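Long-range contacts in Polyphosphate:AMP phosphotransferase (Meiothermus ruber H328, PDB 5O6M), which transfers phosphate from inorganic polyphosphate to nucleotides, converting AMP to ADP and ADP to ATP: residues Val128-Lys134 against Tyr206-Ala212; Ile170-Arg176 against Arg200-Asp204; Lys165-Ser171 against Trp224-Asn230. The protein carries 1 engineered substitution. All blocks are in the same frame, centred on the assembly; numbering follows the deposited sequence.

Interaction 1: Val128-Lys134 against Tyr206-Ala212. With ATP (adenosine-5'-triphosphate), chain X; PO4 (phosphate ion), chain Z.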
loop_
_atom_site.group_PDB
_atom_site.type_symbol
_atom_site.label_atom_id
_atom_site.label_comp_id
_atom_site.label_asym_id
_atom_site.label_seq_id
_atom_site.Cartn_x
_atom_site.Cartn_y
_atom_site.Cartn_z
ATOM N N VAL D 128 21.795 1.314 8.961
ATOM C CA VAL D 128 22.948 1.481 9.840
ATOM C C VAL D 128 24.165 0.871 9.154
ATOM O O VAL D 128 25.179 0.583 9.801
ATOM C CB VAL D 128 22.719 0.845 11.220
ATOM C CG1 VAL D 128 21.592 1.560 11.955
ATOM C CG2 VAL D 128 22.461 -0.648 11.087
ATOM N N LEU D 129 24.073 0.671 7.841
ATOM C CA LEU D 129 25.192 0.139 7.069
ATOM C C LEU D 129 25.646 1.168 6.042
ATOM O O LEU D 129 26.479 2.027 6.346
ATOM C CB LEU D 129 24.806 -1.175 6.384
ATOM C CG LEU D 129 24.541 -2.367 7.305
ATOM C CD1 LEU D 129 23.923 -3.514 6.524
ATOM C CD2 LEU D 129 25.833 -2.816 7.978
ATOM N N VAL D 130 25.104 1.096 4.825
ATOM C CA VAL D 130 25.435 2.101 3.819
ATOM C C VAL D 130 25.132 3.500 4.348
ATOM O O VAL D 130 25.844 4.462 4.039
ATOM C CB VAL D 130 24.699 1.813 2.497
ATOM C CG1 VAL D 130 23.189 1.847 2.701
ATOM C CG2 VAL D 130 25.122 2.812 1.432
ATOM N N VAL D 131 24.069 3.636 5.147
ATOM C CA VAL D 131 23.736 4.936 5.724
ATOM C C VAL D 131 24.848 5.402 6.655
ATOM O O VAL D 131 25.187 6.590 6.699
ATOM C CB VAL D 131 22.379 4.866 6.448
ATOM C CG1 VAL D 131 22.200 6.076 7.367
ATOM C CG2 VAL D 131 21.244 4.781 5.443
ATOM N N ARG D 132 25.428 4.475 7.421
ATOM C CA ARG D 132 26.536 4.814 8.307
ATOM C C ARG D 132 27.840 5.002 7.535
ATOM O O ARG D 132 28.555 5.989 7.740
ATOM C CB ARG D 132 26.692 3.735 9.377
ATOM C CG ARG D 132 28.112 3.561 9.899
ATOM C CD ARG D 132 28.128 2.656 11.118
ATOM N NE ARG D 132 29.470 2.181 11.444
ATOM C CZ ARG D 132 29.844 1.770 12.652
ATOM N NH1 ARG D 132 28.983 1.791 13.660
ATOM N NH2 ARG D 132 31.084 1.345 12.854
ATOM N N VAL D 133 28.163 4.064 6.643
ATOM C CA VAL D 133 29.456 4.098 5.960
ATOM C C VAL D 133 29.606 5.381 5.153
ATOM O O VAL D 133 30.686 5.982 5.110
ATOM C CB VAL D 133 29.627 2.851 5.074
ATOM C CG1 VAL D 133 30.761 3.061 4.082
ATOM C CG2 VAL D 133 29.884 1.623 5.935
ATOM N N LYS D 134 28.533 5.817 4.499
ATOM C CA LYS D 134 28.554 7.016 3.673
ATOM C C LYS D 134 27.958 8.223 4.382
ATOM O O LYS D 134 27.684 9.238 3.734
ATOM C CB LYS D 134 27.827 6.763 2.351
ATOM C CG LYS D 134 28.475 5.683 1.509
ATOM C CD LYS D 134 27.765 5.506 0.176
ATOM C CE LYS D 134 28.409 4.392 -0.642
ATOM N NZ LYS D 134 27.597 4.020 -1.834
ATOM N N TYR D 206 32.766 -0.888 5.728
ATOM C CA TYR D 206 31.578 -1.741 5.709
ATOM C C TYR D 206 31.702 -2.899 6.693
ATOM O O TYR D 206 30.742 -3.217 7.405
ATOM C CB TYR D 206 31.315 -2.266 4.297
ATOM C CG TYR D 206 30.418 -1.380 3.459
ATOM C CD1 TYR D 206 30.923 -0.636 2.404
ATOM C CD2 TYR D 206 29.060 -1.288 3.732
ATOM C CE1 TYR D 206 30.096 0.174 1.639
ATOM C CE2 TYR D 206 28.226 -0.484 2.976
ATOM C CZ TYR D 206 28.750 0.246 1.931
ATOM O OH TYR D 206 27.920 1.049 1.179
ATOM N N GLN D 207 32.865 -3.553 6.738
ATOM C CA GLN D 207 33.052 -4.647 7.687
ATOM C C GLN D 207 32.852 -4.172 9.121
ATOM O O GLN D 207 32.268 -4.884 9.945
ATOM C CB GLN D 207 34.437 -5.270 7.514
ATOM C CG GLN D 207 34.665 -5.889 6.146
ATOM C CD GLN D 207 33.987 -7.235 5.998
ATOM O OE1 GLN D 207 34.350 -8.203 6.668
ATOM N NE2 GLN D 207 32.994 -7.305 5.122
ATOM N N GLU D 208 33.343 -2.974 9.439
ATOM C CA GLU D 208 33.146 -2.426 10.777
ATOM C C GLU D 208 31.668 -2.199 11.064
ATOM O O GLU D 208 31.185 -2.504 12.161
ATOM C CB GLU D 208 33.937 -1.126 10.925
ATOM C CG GLU D 208 35.441 -1.325 10.886
ATOM C CD GLU D 208 36.206 -0.029 10.713
ATOM O OE1 GLU D 208 35.563 1.039 10.631
ATOM O OE2 GLU D 208 37.453 -0.080 10.652
ATOM N N ALA D 209 30.933 -1.658 10.089
ATOM C CA ALA D 209 29.506 -1.429 10.286
ATOM C C ALA D 209 28.769 -2.743 10.518
ATOM O O ALA D 209 27.872 -2.817 11.367
ATOM C CB ALA D 209 28.920 -0.685 9.087
ATOM N N TYR D 210 29.133 -3.791 9.775
ATOM C CA TYR D 210 28.476 -5.078 9.973
ATOM C C TYR D 210 28.750 -5.630 11.366
ATOM O O TYR D 210 27.838 -6.139 12.027
ATOM C CB TYR D 210 28.909 -6.070 8.895
ATOM C CG TYR D 210 27.991 -6.090 7.693
ATOM C CD1 TYR D 210 26.694 -6.580 7.796
ATOM C CD2 TYR D 210 28.420 -5.631 6.453
ATOM C CE1 TYR D 210 25.846 -6.606 6.701
ATOM C CE2 TYR D 210 27.580 -5.655 5.350
ATOM C CZ TYR D 210 26.294 -6.144 5.482
ATOM O OH TYR D 210 25.453 -6.171 4.392
ATOM N N GLU D 211 29.995 -5.538 11.834
ATOM C CA GLU D 211 30.294 -6.011 13.182
ATOM C C GLU D 211 29.516 -5.212 14.221
ATOM O O GLU D 211 28.983 -5.780 15.182
ATOM C CB GLU D 211 31.797 -5.946 13.453
ATOM C CG GLU D 211 32.180 -6.468 14.833
ATOM C CD GLU D 211 33.680 -6.522 15.055
ATOM O OE1 GLU D 211 34.241 -5.556 15.613
ATOM O OE2 GLU D 211 34.295 -7.538 14.663
ATOM N N ALA D 212 29.450 -3.891 14.051
ATOM C CA ALA D 212 28.684 -3.065 14.978
ATOM C C ALA D 212 27.207 -3.439 14.938
ATOM O O ALA D 212 26.572 -3.634 15.982
ATOM C CB ALA D 212 28.879 -1.586 14.647
HETATM P PG ATP X . 21.611 -5.863 -5.157
HETATM O O1G ATP X . 20.764 -6.061 -3.929
HETATM O O2G ATP X . 23.066 -5.544 -4.826
HETATM O O3G ATP X . 21.575 -7.071 -6.105
HETATM P PB ATP X . 20.254 -4.428 -7.319
HETATM O O1B ATP X . 21.064 -3.819 -8.397
HETATM O O2B ATP X . 19.617 -5.783 -7.634
HETATM O O3B ATP X . 21.089 -4.600 -5.975
HETATM P PA ATP X . 18.548 -2.811 -5.513
HETATM O O1A ATP X . 17.750 -3.804 -4.765
HETATM O O2A ATP X . 17.763 -1.570 -5.931
HETATM O O3A ATP X . 19.080 -3.452 -6.871
HETATM O "O5'" ATP X . 19.776 -2.238 -4.583
HETATM C "C5'" ATP X . 20.427 -0.999 -4.933
HETATM C "C4'" ATP X . 21.152 -0.376 -3.764
HETATM O "O4'" ATP X . 20.226 0.110 -2.767
HETATM C "C3'" ATP X . 22.158 -1.264 -3.014
HETATM O "O3'" ATP X . 23.480 -0.813 -3.281
HETATM C "C2'" ATP X . 21.800 -1.053 -1.531
HETATM O "O2'" ATP X . 22.939 -0.879 -0.695
HETATM C "C1'" ATP X . 21.007 0.246 -1.604
HETATM N N9 ATP X . 20.156 0.521 -0.451
HETATM C C8 ATP X . 19.286 -0.329 0.179
HETATM N N7 ATP X . 18.741 0.168 1.263
HETATM C C5 ATP X . 19.287 1.440 1.350
HETATM C C6 ATP X . 19.130 2.479 2.288
HETATM N N6 ATP X . 18.383 2.381 3.391
HETATM N N1 ATP X . 19.811 3.626 2.073
HETATM C C2 ATP X . 20.604 3.712 1.002
HETATM N N3 ATP X . 20.845 2.796 0.062
HETATM C C4 ATP X . 20.152 1.676 0.295
HETATM P P PO4 Z . 31.534 0.807 16.734
HETATM O O1 PO4 Z . 31.653 -0.665 16.412
HETATM O O2 PO4 Z . 32.264 1.618 15.689
HETATM O O3 PO4 Z . 32.148 1.066 18.088
HETATM O O4 PO4 Z . 30.079 1.214 16.754
HETATM O O HOH W 1 26.442 -0.589 11.575
#

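Interaction 2: Ile170-Arg176 against Arg200-Asp204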
loop_
_atom_site.group_PDB
_atom_site.type_symbol
_atom_site.label_atom_id
_atom_site.label_comp_id
_atom_site.label_asym_id
_atom_site.label_seq_id
_atom_site.Cartn_x
_atom_site.Cartn_y
_atom_site.Cartn_z
ATOM N N ILE D 170 31.850 -13.282 3.221
ATOM C CA ILE D 170 32.895 -13.566 2.251
ATOM C C ILE D 170 34.109 -12.700 2.570
ATOM O O ILE D 170 34.023 -11.680 3.263
ATOM C CB ILE D 170 32.436 -13.338 0.795
ATOM C CG1 ILE D 170 32.083 -11.867 0.567
ATOM C CG2 ILE D 170 31.260 -14.248 0.450
ATOM C CD1 ILE D 170 31.986 -11.481 -0.896
ATOM N N SER D 171 35.256 -13.125 2.051
ATOM C CA SER D 171 36.508 -12.408 2.223
ATOM C C SER D 171 36.662 -11.315 1.169
ATOM O O SER D 171 35.965 -11.293 0.151
ATOM C CB SER D 171 37.681 -13.379 2.137
ATOM O OG SER D 171 37.737 -13.949 0.842
ATOM N N LYS D 172 37.612 -10.408 1.418
ATOM C CA LYS D 172 37.844 -9.315 0.479
ATOM C C LYS D 172 38.336 -9.839 -0.863
ATOM O O LYS D 172 37.932 -9.340 -1.921
ATOM C CB LYS D 172 38.850 -8.320 1.057
ATOM C CG LYS D 172 39.040 -7.089 0.193
ATOM C CD LYS D 172 39.988 -6.084 0.826
ATOM C CE LYS D 172 40.169 -4.870 -0.077
ATOM N NZ LYS D 172 40.872 -3.746 0.609
ATOM N N ASP D 173 39.211 -10.846 -0.842
ATOM C CA ASP D 173 39.709 -11.416 -2.089
ATOM C C ASP D 173 38.630 -12.228 -2.794
ATOM O O ASP D 173 38.566 -12.244 -4.030
ATOM C CB ASP D 173 40.943 -12.277 -1.817
ATOM C CG ASP D 173 41.243 -13.242 -2.951
ATOM O OD1 ASP D 173 41.633 -12.779 -4.047
ATOM O OD2 ASP D 173 41.094 -14.465 -2.743
ATOM N N GLU D 174 37.774 -12.912 -2.030
ATOM C CA GLU D 174 36.677 -13.649 -2.648
ATOM C C GLU D 174 35.727 -12.713 -3.387
ATOM O O GLU D 174 35.279 -13.024 -4.498
ATOM C CB GLU D 174 35.922 -14.467 -1.605
ATOM C CG GLU D 174 34.718 -15.180 -2.193
ATOM C CD GLU D 174 35.107 -16.222 -3.226
ATOM O OE1 GLU D 174 36.244 -16.731 -3.162
ATOM O OE2 GLU D 174 34.280 -16.517 -4.114
ATOM N N GLN D 175 35.405 -11.563 -2.791
ATOM C CA GLN D 175 34.545 -10.612 -3.484
ATOM C C GLN D 175 35.167 -10.182 -4.804
ATOM O O GLN D 175 34.458 -9.978 -5.799
ATOM C CB GLN D 175 34.279 -9.387 -2.610
ATOM C CG GLN D 175 33.419 -8.344 -3.306
ATOM C CD GLN D 175 33.298 -7.048 -2.533
ATOM O OE1 GLN D 175 34.287 -6.519 -2.026
ATOM N NE2 GLN D 175 32.078 -6.531 -2.434
ATOM N N ARG D 176 36.496 -10.042 -4.835
ATOM C CA ARG D 176 37.164 -9.615 -6.059
ATOM C C ARG D 176 36.879 -10.577 -7.205
ATOM O O ARG D 176 36.625 -10.148 -8.336
ATOM C CB ARG D 176 38.670 -9.493 -5.821
ATOM C CG ARG D 176 39.365 -8.472 -6.711
ATOM C CD ARG D 176 40.496 -9.091 -7.530
ATOM N NE ARG D 176 41.056 -10.286 -6.904
ATOM C CZ ARG D 176 40.970 -11.511 -7.419
ATOM N NH1 ARG D 176 40.356 -11.705 -8.579
ATOM N NH2 ARG D 176 41.506 -12.539 -6.778
ATOM N N ARG D 200 33.421 -1.317 -2.771
ATOM C CA ARG D 200 34.550 -2.208 -2.526
ATOM C C ARG D 200 35.733 -1.443 -1.951
ATOM O O ARG D 200 36.424 -1.933 -1.052
ATOM C CB ARG D 200 34.966 -2.913 -3.813
ATOM C CG ARG D 200 36.316 -3.571 -3.675
ATOM C CD ARG D 200 36.595 -4.589 -4.748
ATOM N NE ARG D 200 37.940 -5.121 -4.574
ATOM C CZ ARG D 200 38.234 -6.136 -3.771
ATOM N NH1 ARG D 200 37.272 -6.727 -3.079
ATOM N NH2 ARG D 200 39.486 -6.557 -3.658
ATOM N N ARG D 201 35.983 -0.245 -2.474
ATOM C CA ARG D 201 37.048 0.599 -1.948
ATOM C C ARG D 201 36.843 0.904 -0.467
ATOM O O ARG D 201 37.817 1.161 0.252
ATOM C CB ARG D 201 37.122 1.872 -2.791
ATOM C CG ARG D 201 38.081 2.932 -2.319
ATOM C CD ARG D 201 37.898 4.171 -3.175
ATOM N NE ARG D 201 36.594 4.788 -2.956
ATOM C CZ ARG D 201 36.287 5.559 -1.917
ATOM N NH1 ARG D 201 37.198 5.825 -0.991
ATOM N NH2 ARG D 201 35.067 6.068 -1.810
ATOM N N LEU D 202 35.594 0.880 0.004
ATOM C CA LEU D 202 35.248 1.082 1.407
ATOM C C LEU D 202 35.102 -0.231 2.181
ATOM O O LEU D 202 34.419 -0.255 3.210
ATOM C CB LEU D 202 33.952 1.891 1.521
ATOM C CG LEU D 202 33.945 3.347 1.062
ATOM C CD1 LEU D 202 32.522 3.812 0.823
ATOM C CD2 LEU D 202 34.619 4.232 2.098
ATOM N N TRP D 203 35.712 -1.317 1.702
ATOM C CA TRP D 203 35.491 -2.636 2.294
ATOM C C TRP D 203 35.596 -2.615 3.818
ATOM O O TRP D 203 34.738 -3.166 4.519
ATOM C CB TRP D 203 36.491 -3.638 1.715
ATOM C CG TRP D 203 36.458 -4.979 2.387
ATOM C CD1 TRP D 203 37.116 -5.338 3.527
ATOM C CD2 TRP D 203 35.767 -6.153 1.936
ATOM N NE1 TRP D 203 36.857 -6.651 3.830
ATOM C CE2 TRP D 203 36.035 -7.177 2.869
ATOM C CE3 TRP D 203 34.941 -6.435 0.844
ATOM C CZ2 TRP D 203 35.507 -8.460 2.741
ATOM C CZ3 TRP D 203 34.420 -7.711 0.719
ATOM C CH2 TRP D 203 34.704 -8.707 1.661
ATOM N N ASP D 204 36.640 -1.979 4.354
ATOM C CA ASP D 204 36.879 -2.061 5.794
ATOM C C ASP D 204 35.828 -1.295 6.587
ATOM O O ASP D 204 35.383 -1.759 7.645
ATOM C CB ASP D 204 38.285 -1.564 6.129
ATOM C CG ASP D 204 39.368 -2.465 5.565
ATOM O OD1 ASP D 204 39.248 -3.699 5.721
ATOM O OD2 ASP D 204 40.334 -1.944 4.970
#

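Interaction 3: Lys165-Ser171 against Trp224-Asn230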
loop_
_atom_site.group_PDB
_atom_site.type_symbol
_atom_site.label_atom_id
_atom_site.label_comp_id
_atom_site.label_asym_id
_atom_site.label_seq_id
_atom_site.Cartn_x
_atom_site.Cartn_y
_atom_site.Cartn_z
ATOM N N LYS D 165 18.197 -14.069 10.937
ATOM C CA LYS D 165 19.039 -13.102 10.251
ATOM C C LYS D 165 20.341 -13.783 9.857
ATOM O O LYS D 165 21.023 -14.373 10.701
ATOM C CB LYS D 165 19.294 -11.875 11.129
ATOM C CG LYS D 165 18.011 -11.139 11.511
ATOM C CD LYS D 165 18.270 -9.953 12.429
ATOM C CE LYS D 165 18.719 -10.373 13.812
ATOM N NZ LYS D 165 18.746 -9.201 14.741
ATOM N N PHE D 166 20.664 -13.723 8.569
ATOM C CA PHE D 166 21.848 -14.368 8.018
ATOM C C PHE D 166 22.775 -13.307 7.448
ATOM O O PHE D 166 22.368 -12.524 6.580
ATOM C CB PHE D 166 21.470 -15.378 6.929
ATOM C CG PHE D 166 20.669 -16.546 7.428
ATOM C CD1 PHE D 166 21.288 -17.603 8.076
ATOM C CD2 PHE D 166 19.298 -16.591 7.246
ATOM C CE1 PHE D 166 20.552 -18.685 8.536
ATOM C CE2 PHE D 166 18.555 -17.669 7.704
ATOM C CZ PHE D 166 19.183 -18.719 8.347
ATOM N N PHE D 167 24.005 -13.263 7.950
ATOM C CA PHE D 167 25.080 -12.520 7.307
ATOM C C PHE D 167 25.924 -13.524 6.526
ATOM O O PHE D 167 26.577 -14.386 7.121
ATOM C CB PHE D 167 25.918 -11.760 8.333
ATOM C CG PHE D 167 27.054 -10.980 7.730
ATOM C CD1 PHE D 167 26.809 -9.971 6.814
ATOM C CD2 PHE D 167 28.368 -11.260 8.072
ATOM C CE1 PHE D 167 27.851 -9.248 6.256
ATOM C CE2 PHE D 167 29.415 -10.544 7.515
ATOM C CZ PHE D 167 29.155 -9.536 6.606
ATOM N N LEU D 168 25.882 -13.441 5.198
ATOM C CA LEU D 168 26.725 -14.288 4.356
ATOM C C LEU D 168 28.107 -13.648 4.268
ATOM O O LEU D 168 28.265 -12.569 3.686
ATOM C CB LEU D 168 26.109 -14.488 2.975
ATOM C CG LEU D 168 24.632 -14.885 2.938
ATOM C CD1 LEU D 168 24.140 -14.999 1.499
ATOM C CD2 LEU D 168 24.376 -16.165 3.712
ATOM N N HIS D 169 29.110 -14.326 4.829
ATOM C CA HIS D 169 30.408 -13.728 5.128
ATOM C C HIS D 169 31.437 -14.193 4.099
ATOM O O HIS D 169 31.836 -15.362 4.092
ATOM C CB HIS D 169 30.845 -14.104 6.541
ATOM C CG HIS D 169 32.091 -13.412 6.997
ATOM N ND1 HIS D 169 32.406 -12.122 6.622
ATOM C CD2 HIS D 169 33.098 -13.829 7.799
ATOM C CE1 HIS D 169 33.553 -11.774 7.177
ATOM N NE2 HIS D 169 33.995 -12.791 7.895
ATOM N N ILE D 170 31.850 -13.282 3.221
ATOM C CA ILE D 170 32.895 -13.566 2.251
ATOM C C ILE D 170 34.109 -12.700 2.570
ATOM O O ILE D 170 34.023 -11.680 3.263
ATOM C CB ILE D 170 32.436 -13.338 0.795
ATOM C CG1 ILE D 170 32.083 -11.867 0.567
ATOM C CG2 ILE D 170 31.260 -14.248 0.450
ATOM C CD1 ILE D 170 31.986 -11.481 -0.896
ATOM N N SER D 171 35.256 -13.125 2.051
ATOM C CA SER D 171 36.508 -12.408 2.223
ATOM C C SER D 171 36.662 -11.315 1.169
ATOM O O SER D 171 35.965 -11.293 0.151
ATOM C CB SER D 171 37.681 -13.379 2.137
ATOM O OG SER D 171 37.737 -13.949 0.842
ATOM N N TRP D 224 21.413 -13.331 15.042
ATOM C CA TRP D 224 22.207 -13.278 13.823
ATOM C C TRP D 224 22.993 -14.571 13.666
ATOM O O TRP D 224 23.524 -15.112 14.640
ATOM C CB TRP D 224 23.174 -12.094 13.847
ATOM C CG TRP D 224 22.592 -10.805 13.364
ATOM C CD1 TRP D 224 22.119 -9.785 14.134
ATOM C CD2 TRP D 224 22.444 -10.384 12.000
ATOM N NE1 TRP D 224 21.674 -8.755 13.337
ATOM C CE2 TRP D 224 21.860 -9.098 12.023
ATOM C CE3 TRP D 224 22.737 -10.971 10.765
ATOM C CZ2 TRP D 224 21.566 -8.388 10.857
ATOM C CZ3 TRP D 224 22.447 -10.263 9.605
ATOM C CH2 TRP D 224 21.865 -8.987 9.661
ATOM N N TYR D 225 23.067 -15.061 12.432
ATOM C CA TYR D 225 23.938 -16.171 12.081
ATOM C C TYR D 225 24.965 -15.683 11.074
ATOM O O TYR D 225 24.603 -15.110 10.042
ATOM C CB TYR D 225 23.153 -17.344 11.495
ATOM C CG TYR D 225 22.159 -17.953 12.451
ATOM C CD1 TYR D 225 22.532 -18.971 13.320
ATOM C CD2 TYR D 225 20.842 -17.512 12.481
ATOM C CE1 TYR D 225 21.620 -19.529 14.196
ATOM C CE2 TYR D 225 19.924 -18.066 13.350
ATOM C CZ TYR D 225 20.315 -19.070 14.204
ATOM O OH TYR D 225 19.392 -19.613 15.065
ATOM N N VAL D 226 26.238 -15.889 11.385
ATOM C CA VAL D 226 27.317 -15.623 10.444
ATOM C C VAL D 226 27.537 -16.894 9.637
ATOM O O VAL D 226 27.785 -17.964 10.204
ATOM C CB VAL D 226 28.600 -15.185 11.165
ATOM C CG1 VAL D 226 29.723 -14.977 10.160
ATOM C CG2 VAL D 226 28.349 -13.916 11.959
ATOM N N ILE D 227 27.426 -16.781 8.318
ATOM C CA ILE D 227 27.455 -17.920 7.409
ATOM C C ILE D 227 28.763 -17.859 6.623
ATOM O O ILE D 227 28.952 -16.942 5.808
ATOM C CB ILE D 227 26.243 -17.927 6.467
ATOM C CG1 ILE D 227 24.935 -17.878 7.267
ATOM C CG2 ILE D 227 26.293 -19.144 5.541
ATOM C CD1 ILE D 227 24.742 -19.064 8.195
ATOM N N PRO D 228 29.704 -18.780 6.851
ATOM C CA PRO D 228 30.867 -18.860 5.960
ATOM C C PRO D 228 30.384 -19.055 4.534
ATOM O O PRO D 228 29.781 -20.085 4.215
ATOM C CB PRO D 228 31.640 -20.078 6.480
ATOM C CG PRO D 228 31.148 -20.279 7.884
ATOM C CD PRO D 228 29.715 -19.833 7.880
ATOM N N ALA D 229 30.622 -18.067 3.674
ATOM C CA ALA D 229 29.968 -18.024 2.374
ATOM C C ALA D 229 30.944 -17.969 1.208
ATOM O O ALA D 229 30.520 -17.715 0.075
ATOM C CB ALA D 229 29.005 -16.831 2.312
ATOM N N ASN D 230 32.238 -18.197 1.441
ATOM C CA ASN D 230 33.157 -18.286 0.311
ATOM C C ASN D 230 32.862 -19.505 -0.554
ATOM O O ASN D 230 33.123 -19.478 -1.761
ATOM C CB ASN D 230 34.603 -18.311 0.803
ATOM C CG ASN D 230 35.176 -16.920 1.013
ATOM O OD1 ASN D 230 34.460 -15.915 0.918
ATOM N ND2 ASN D 230 36.468 -16.853 1.295
#

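Interaction 1: Val128-Lys134 against Tyr206-Ala212
The short helix 130-133 and the chain leading into it pack against helix 203-217. V128 joins the two backbones through a water, which donates to V128 O at 2.5 Å and to A209 O at 2.7 Å. L129, at the N-cap position, makes the closest CA approach, 5.6 Å from its CA to A209 CA. Its CD2 lies over the face of the Y210 ring, 3.8 Å from the centroid, in a CH-pi contact. L129 CD2 also packs on A209 CB at 3.9 Å. V130 faces two ways: its CG2 is 3.3 Å from Y206 OH, and its CG1 is 3.6 Å from C2 of the ATP adenine. V131 points away from helix 203-217, and its CG2 is 3.8 Å from ATP N1. R132 points toward helix 203-217 and lays one guanidinium face over A209 CA, with NH1 3.5 Å from A212 CB. Its NH2 donates to O2 of a phosphate ion, probably from the crystallisation liquor, at 3.1 Å; the bond from NH1 to phosphate O4, at 3.3 Å, is weak. V133 CG2 sits over the Y206 ring, 3.9 Å from the centroid, and 4.0 Å from A209 CB. K134 CE reaches Y206 OH at 3.8 Å. D199 takes both polar ends, by a salt bridge to K134 and a hydrogen bond to Y206. No direct hydrogen bond joins the segments; one water supplies the polar link. The contact is mainly apolar, and V130 alone of the two pocket valines takes part.

Interaction 2: Ile170-Arg176 against Arg200-Asp204
R200 carries the direct hydrogen bonds between these segments. Its NH1 donates to K172 O at 2.9 Å and to Q175 OE1 at 3.2 Å. NH2 of R200 donates to the carbonyl of E267 of the second subunit, so this guanidinium also reaches across the subunit interface. Its faces are covered by R176 CG on one side and K172 CE on the other. Q175 is satisfied at both ends of its amide, because its NE2 donates to D66 O. At the helix start, S171 is the N-cap: E174 N donates to S171 OG at 3.1 Å. S171 N donates to N230 OD1. Within the same first turn, D173 OD1 and R176 NH2 form a salt bridge at 2.7 Å. W203 packs against the start of the helix, beside K172 and Q175. K172 CA lies over its six-membered ring, 3.5 Å from the centroid, as a CH-pi contact. I170 O and Q175 OE1 approach the ring edge, 3.4 Å from W203 CH2 and 2.9 Å from W203 CE3 respectively. Here the N-terminal turn of helix 172-183, just after a sheet strand, meets the junction of helices 195-201 and 203-217 in the P-loop-type alpha/beta fold of PPK2.

Interaction 3: Lys165-Ser171 against Trp224-Asn230
Apolar side chains cover both faces of this parallel strand pair. On one face, F166 CD1 meets I227 CG1 at 3.7 Å, and L168 CD2 meets I227 CB at 3.8 Å. On the other, F167 CB packs on W224 CZ3 at 4.0 Å and H169 CB on V226 CG1 at 3.9 Å. Between the faces, the backbone bonds alternate: Y225 N to K165 O, F167 N to Y225 O, I227 N to F167 O, H169 N to I227 O and A229 N to H169 O, all 2.8-3.0 Å. At one end, K165 CE covers the five-membered ring of W224. K165 NZ forms a salt bridge with E153 and a hydrogen bond with Y125, and W224 NE1 is hydrogen-bonded to T217. At the other end, N230 OD1 accepts from S171 N at 3.1 Å, and N230 ND2 donates to S171 OG at 3.2 Å. S171 OG also accepts from E174 N, as N-cap of helix 172-183. A helical beta-alpha-beta crossover joins the strands, as in P-loop-type sheets. Strand 161-169 also bonds to strand 57-64, and W224 and V226 to V6 and Y4. Helix 232-249 packs against F166, L168 and Y225; F167 meets Y210 across the opposite face.

From the N terminus, V128-K134 comes first and opens the loop that interaction 1 closes at Y206-A212. Strand 161-169 follows, then helix 172-183. Interaction 2 closes a short loop between I170-R176 and R200-D204, nested inside the loops of both other contacts. The chain runs on through helix 203-217 to strand 224-228, where interaction 3 closes its loop. Interactions 1 and 3 cross, since their segments alternate, and Y210 packs on F167 between them. Helix 203-217 serves both interactions 1 and 2, and V133 touches L202. Interactions 2 and 3 share I170 and S171. Together the contacts tie the adenine side of the ATP pocket, the helices after strand 161-169 and the last strand of the sheet.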